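Local coordinates for endo-polygalacturonase (Pectobacterium carotovorum subsp. carotovorum, PDB 1BHE), which hydrolyses the alpha-1,4 linkages inside polygalacturonic acid chains, contributing to the maceration and soft-rotting of plant tissue, at residues K131-W134 with W135-A138; S23-T26 with S27-Q30. All blocks are in the same frame, centred on the assembly; numbering follows the deposited sequence.

Contact 1: residues K131-W134 with W135-A138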
loop_
_atom_site.group_PDB
_atom_site.type_symbol
_atom_site.label_atom_id
_atom_site.label_comp_id
_atom_site.label_asym_id
_atom_site.label_seq_id
_atom_site.Cartn_x
_atom_site.Cartn_y
_atom_site.Cartn_z
ATOM N N LYS A 131 -9.691 -25.453 3.069
ATOM C CA LYS A 131 -8.850 -26.095 4.077
ATOM C C LYS A 131 -7.815 -25.139 4.656
ATOM O O LYS A 131 -7.223 -25.399 5.705
ATOM C CB LYS A 131 -8.122 -27.298 3.457
ATOM C CG LYS A 131 -8.916 -28.595 3.506
ATOM C CD LYS A 131 -8.010 -29.796 3.262
ATOM C CE LYS A 131 -7.222 -30.138 4.519
ATOM N NZ LYS A 131 -6.466 -31.413 4.368
ATOM N N VAL A 132 -7.536 -24.051 3.941
ATOM C CA VAL A 132 -6.472 -23.128 4.303
ATOM C C VAL A 132 -6.948 -21.698 4.548
ATOM O O VAL A 132 -8.086 -21.336 4.271
ATOM C CB VAL A 132 -5.429 -23.062 3.163
ATOM C CG1 VAL A 132 -4.593 -24.328 3.076
ATOM C CG2 VAL A 132 -6.119 -22.773 1.836
ATOM N N SER A 133 -6.014 -20.878 5.025
ATOM C CA SER A 133 -6.245 -19.452 5.219
ATOM C C SER A 133 -5.880 -18.710 3.936
ATOM O O SER A 133 -5.297 -19.314 3.032
ATOM C CB SER A 133 -5.344 -18.918 6.334
ATOM O OG SER A 133 -3.982 -18.944 5.932
ATOM N N TRP A 134 -6.164 -17.411 3.873
ATOM C CA TRP A 134 -5.795 -16.634 2.693
ATOM C C TRP A 134 -4.280 -16.631 2.483
ATOM O O TRP A 134 -3.809 -16.759 1.349
ATOM C CB TRP A 134 -6.252 -15.194 2.829
ATOM C CG TRP A 134 -7.697 -14.864 2.938
ATOM C CD1 TRP A 134 -8.294 -14.266 4.019
ATOM C CD2 TRP A 134 -8.728 -15.031 1.966
ATOM N NE1 TRP A 134 -9.630 -14.071 3.777
ATOM C CE2 TRP A 134 -9.922 -14.532 2.522
ATOM C CE3 TRP A 134 -8.763 -15.573 0.677
ATOM C CZ2 TRP A 134 -11.139 -14.552 1.841
ATOM C CZ3 TRP A 134 -9.969 -15.587 0.001
ATOM C CH2 TRP A 134 -11.141 -15.082 0.581
ATOM N N TRP A 135 -3.499 -16.455 3.552
ATOM C CA TRP A 135 -2.042 -16.407 3.377
ATOM C C TRP A 135 -1.450 -17.742 2.963
ATOM O O TRP A 135 -0.444 -17.770 2.242
ATOM C CB TRP A 135 -1.357 -15.857 4.622
ATOM C CG TRP A 135 -1.705 -14.426 4.916
ATOM C CD1 TRP A 135 -2.029 -13.435 4.030
ATOM C CD2 TRP A 135 -1.711 -13.825 6.213
ATOM N NE1 TRP A 135 -2.271 -12.264 4.708
ATOM C CE2 TRP A 135 -2.088 -12.477 6.048
ATOM C CE3 TRP A 135 -1.477 -14.313 7.507
ATOM C CZ2 TRP A 135 -2.217 -11.605 7.130
ATOM C CZ3 TRP A 135 -1.608 -13.446 8.577
ATOM C CH2 TRP A 135 -1.977 -12.104 8.382
ATOM N N GLU A 136 -2.060 -18.855 3.348
ATOM C CA GLU A 136 -1.577 -20.180 2.961
ATOM C C GLU A 136 -1.650 -20.433 1.464
ATOM O O GLU A 136 -0.935 -21.298 0.952
ATOM C CB GLU A 136 -2.350 -21.261 3.729
ATOM C CG GLU A 136 -1.764 -21.473 5.115
ATOM C CD GLU A 136 -2.601 -22.323 6.042
ATOM O OE1 GLU A 136 -3.825 -22.448 5.853
ATOM O OE2 GLU A 136 -2.009 -22.872 6.998
ATOM N N LEU A 137 -2.461 -19.689 0.714
ATOM C CA LEU A 137 -2.537 -19.807 -0.732
ATOM C C LEU A 137 -1.304 -19.283 -1.461
ATOM O O LEU A 137 -1.069 -19.669 -2.613
ATOM C CB LEU A 137 -3.782 -19.082 -1.254
ATOM C CG LEU A 137 -5.146 -19.582 -0.774
ATOM C CD1 LEU A 137 -6.206 -18.502 -0.955
ATOM C CD2 LEU A 137 -5.566 -20.847 -1.509
ATOM N N ALA A 138 -0.501 -18.414 -0.863
ATOM C CA ALA A 138 0.688 -17.861 -1.493
ATOM C C ALA A 138 1.760 -18.911 -1.753
ATOM O O ALA A 138 2.300 -18.982 -2.864
ATOM C CB ALA A 138 1.273 -16.739 -0.649
#
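S133 and E136 form a capping box where a loop of this beta-helix enzyme turns into helix 136-144. Each side chain bonds to the other's backbone N-H. S133 OG accepts from E136 N at 3.2 Å, and E136 OE1 accepts from S133 N at 2.8 Å along a fairly straight N-H...O path of 160°. Serine suits its place because it is a short side chain whose oxygen can reach forward to the N-H three residues later: with chi1 at 68° OG leans over the start of the turn. Glutamate brings the length needed for the return bond. Its chain is extended beyond CG, and the carboxylate takes the N-H on the anti side of OE1, 24° out of its plane. The negative end of this side chain lies beside the start of the helix, where it would probably be steadied by the helix dipole.

The backbone bonds are less regular. E136 N makes a second, weak bond to S133 O, and L137 N reaches W134 O at 3.3 Å from above the carbonyl plane.

Apolar groups brace the turn in the manner of a hydrophobic staple: V132, just before the serine, places CG2 3.9 Å from CD2 of L137, just after the glutamate. The other methyl of L137, CD1, lies 4.2 Å from CE3 of the W134 indole. That ring is buried against L127 and P151, while the W135 indole goes to P195 and A198 and gives its NE1 hydrogen to S172 O. The turn thus sends two large rings into neighbouring loops. The A138 side chain is about 8 Å from that of D223, the predicted proton donor. Next to the box itself, the carboxylate also lies close to the valine, E136 OE1 coming 3.1 Å from V132 CA.

Contact 2: residues S23-T26 with S27-Q30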
loop_
_atom_site.group_PDB
_atom_site.type_symbol
_atom_site.label_atom_id
_atom_site.label_comp_id
_atom_site.label_asym_id
_atom_site.label_seq_id
_atom_site.Cartn_x
_atom_site.Cartn_y
_atom_site.Cartn_z
ATOM N N SER A 23 -24.653 -10.901 14.936
ATOM C CA SER A 23 -25.136 -11.239 13.600
ATOM C C SER A 23 -24.221 -10.739 12.486
ATOM O O SER A 23 -23.349 -9.910 12.723
ATOM C CB SER A 23 -26.529 -10.612 13.401
ATOM O OG SER A 23 -26.395 -9.204 13.221
ATOM N N THR A 24 -24.430 -11.218 11.263
ATOM C CA THR A 24 -23.673 -10.740 10.102
ATOM C C THR A 24 -24.115 -9.310 9.811
ATOM O O THR A 24 -25.315 -9.044 9.738
ATOM C CB THR A 24 -23.886 -11.663 8.897
ATOM O OG1 THR A 24 -23.215 -12.909 9.162
ATOM C CG2 THR A 24 -23.349 -11.080 7.602
ATOM N N ALA A 25 -23.175 -8.384 9.674
ATOM C CA ALA A 25 -23.490 -6.979 9.496
ATOM C C ALA A 25 -23.460 -6.414 8.086
ATOM O O ALA A 25 -23.803 -5.231 7.931
ATOM C CB ALA A 25 -22.484 -6.182 10.343
ATOM N N THR A 26 -23.096 -7.181 7.068
ATOM C CA THR A 26 -22.961 -6.634 5.720
ATOM C C THR A 26 -24.098 -5.738 5.262
ATOM O O THR A 26 -23.882 -4.567 4.920
ATOM C CB THR A 26 -22.771 -7.775 4.697
ATOM O OG1 THR A 26 -21.914 -8.761 5.292
ATOM C CG2 THR A 26 -22.152 -7.244 3.416
ATOM N N SER A 27 -25.318 -6.269 5.187
ATOM C CA SER A 27 -26.436 -5.488 4.663
ATOM C C SER A 27 -26.846 -4.367 5.602
ATOM O O SER A 27 -27.302 -3.324 5.119
ATOM C CB SER A 27 -27.618 -6.391 4.302
ATOM O OG SER A 27 -27.955 -7.203 5.419
ATOM N N THR A 28 -26.673 -4.525 6.909
ATOM C CA THR A 28 -26.989 -3.457 7.854
ATOM C C THR A 28 -26.065 -2.263 7.621
ATOM O O THR A 28 -26.516 -1.120 7.572
ATOM C CB THR A 28 -26.945 -3.910 9.320
ATOM O OG1 THR A 28 -25.611 -4.269 9.697
ATOM C CG2 THR A 28 -27.841 -5.118 9.532
ATOM N N ILE A 29 -24.772 -2.523 7.440
ATOM C CA ILE A 29 -23.824 -1.440 7.165
ATOM C C ILE A 29 -24.064 -0.829 5.790
ATOM O O ILE A 29 -24.077 0.398 5.635
ATOM C CB ILE A 29 -22.368 -1.932 7.298
ATOM C CG1 ILE A 29 -22.077 -2.393 8.731
ATOM C CG2 ILE A 29 -21.398 -0.819 6.910
ATOM C CD1 ILE A 29 -20.739 -3.092 8.905
ATOM N N GLN A 30 -24.266 -1.646 4.758
ATOM C CA GLN A 30 -24.500 -1.155 3.408
ATOM C C GLN A 30 -25.735 -0.261 3.335
ATOM O O GLN A 30 -25.705 0.807 2.727
ATOM C CB GLN A 30 -24.618 -2.279 2.376
ATOM C CG GLN A 30 -24.495 -1.782 0.934
ATOM C CD GLN A 30 -23.158 -1.105 0.691
ATOM O OE1 GLN A 30 -22.127 -1.782 0.730
ATOM N NE2 GLN A 30 -23.177 0.206 0.460
HETATM O O HOH W 1 -26.608 -6.816 11.721
HETATM O O HOH W 2 -26.653 -7.421 7.940
#
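The carbonyl oxygen of A25 is gripped by two donors from the first turn of helix 26-33. The hydroxyl T28 OG1 gives its hydrogen to A25 O at 2.7 Å, coming in 26° from the carbonyl plane. I29 N meets the same oxygen at 2.9 Å nearly head-on, with a C=O...N angle of 176°, so the two donors arrive from distinct directions. Threonine is apt here because its hydroxyl can bend back to a carbonyl three residues earlier; chi1 of 66° swings OG1 back toward A25. A regular helical bond follows one residue on, from Q30 N to T26 O at 3.0 Å.

Water continues the polar network along the exposed side. One molecule gives a hydrogen to T24 O at 2.8 Å, accepts from T28 N, and bonds the hydroxyl of S27, thereby tying the loop to an N-H of the opening turn. A second water donates to S23 OG and, weakly, to T28 OG1; S23 OG also bonds to D21. Small hydroxyl residues fit a surface turn of this kind, where they can serve both backbone and solvent.

The apolar face is modest. A25 CB rests 3.8 Å from I29 CD1, alanine being small enough to let the isoleucine arm lie beside it.

This inner face is laid against strand 51-58: A25 touches F52 and shares backbone bonding with L53, T26 OG1 accepts from G55 N, and I29 and Q30 both pack on L57. The Q30 amide oxygen also accepts from S58 N. The helix, which follows strand 14-19, thus lies over the N-terminal end of the right-handed parallel beta-helix, as in other pectin-degrading enzymes of this fold.

Overall arrangement
Both contacts are helix beginnings, and these two helices are the chain's only ones in a fold built mostly of strand. Their centres lie 25 Å apart, with nearest atoms about 13 Å away, so they do not touch. Contact 2 belongs to the end of the beta-helix and is tied to strand 51-58; contact 1 sits in a long loop excursion after strand 118-120, nearer the residues thought to be catalytic. Each is part surface, part buried. Their chemistry differs accordingly: contact 1 relies on reciprocal side-chain capping, a carboxylate and large aromatic anchors, whereas contact 2 uses small hydroxyls, bound water and a carbonyl oxygen that accepts two hydrogen bonds.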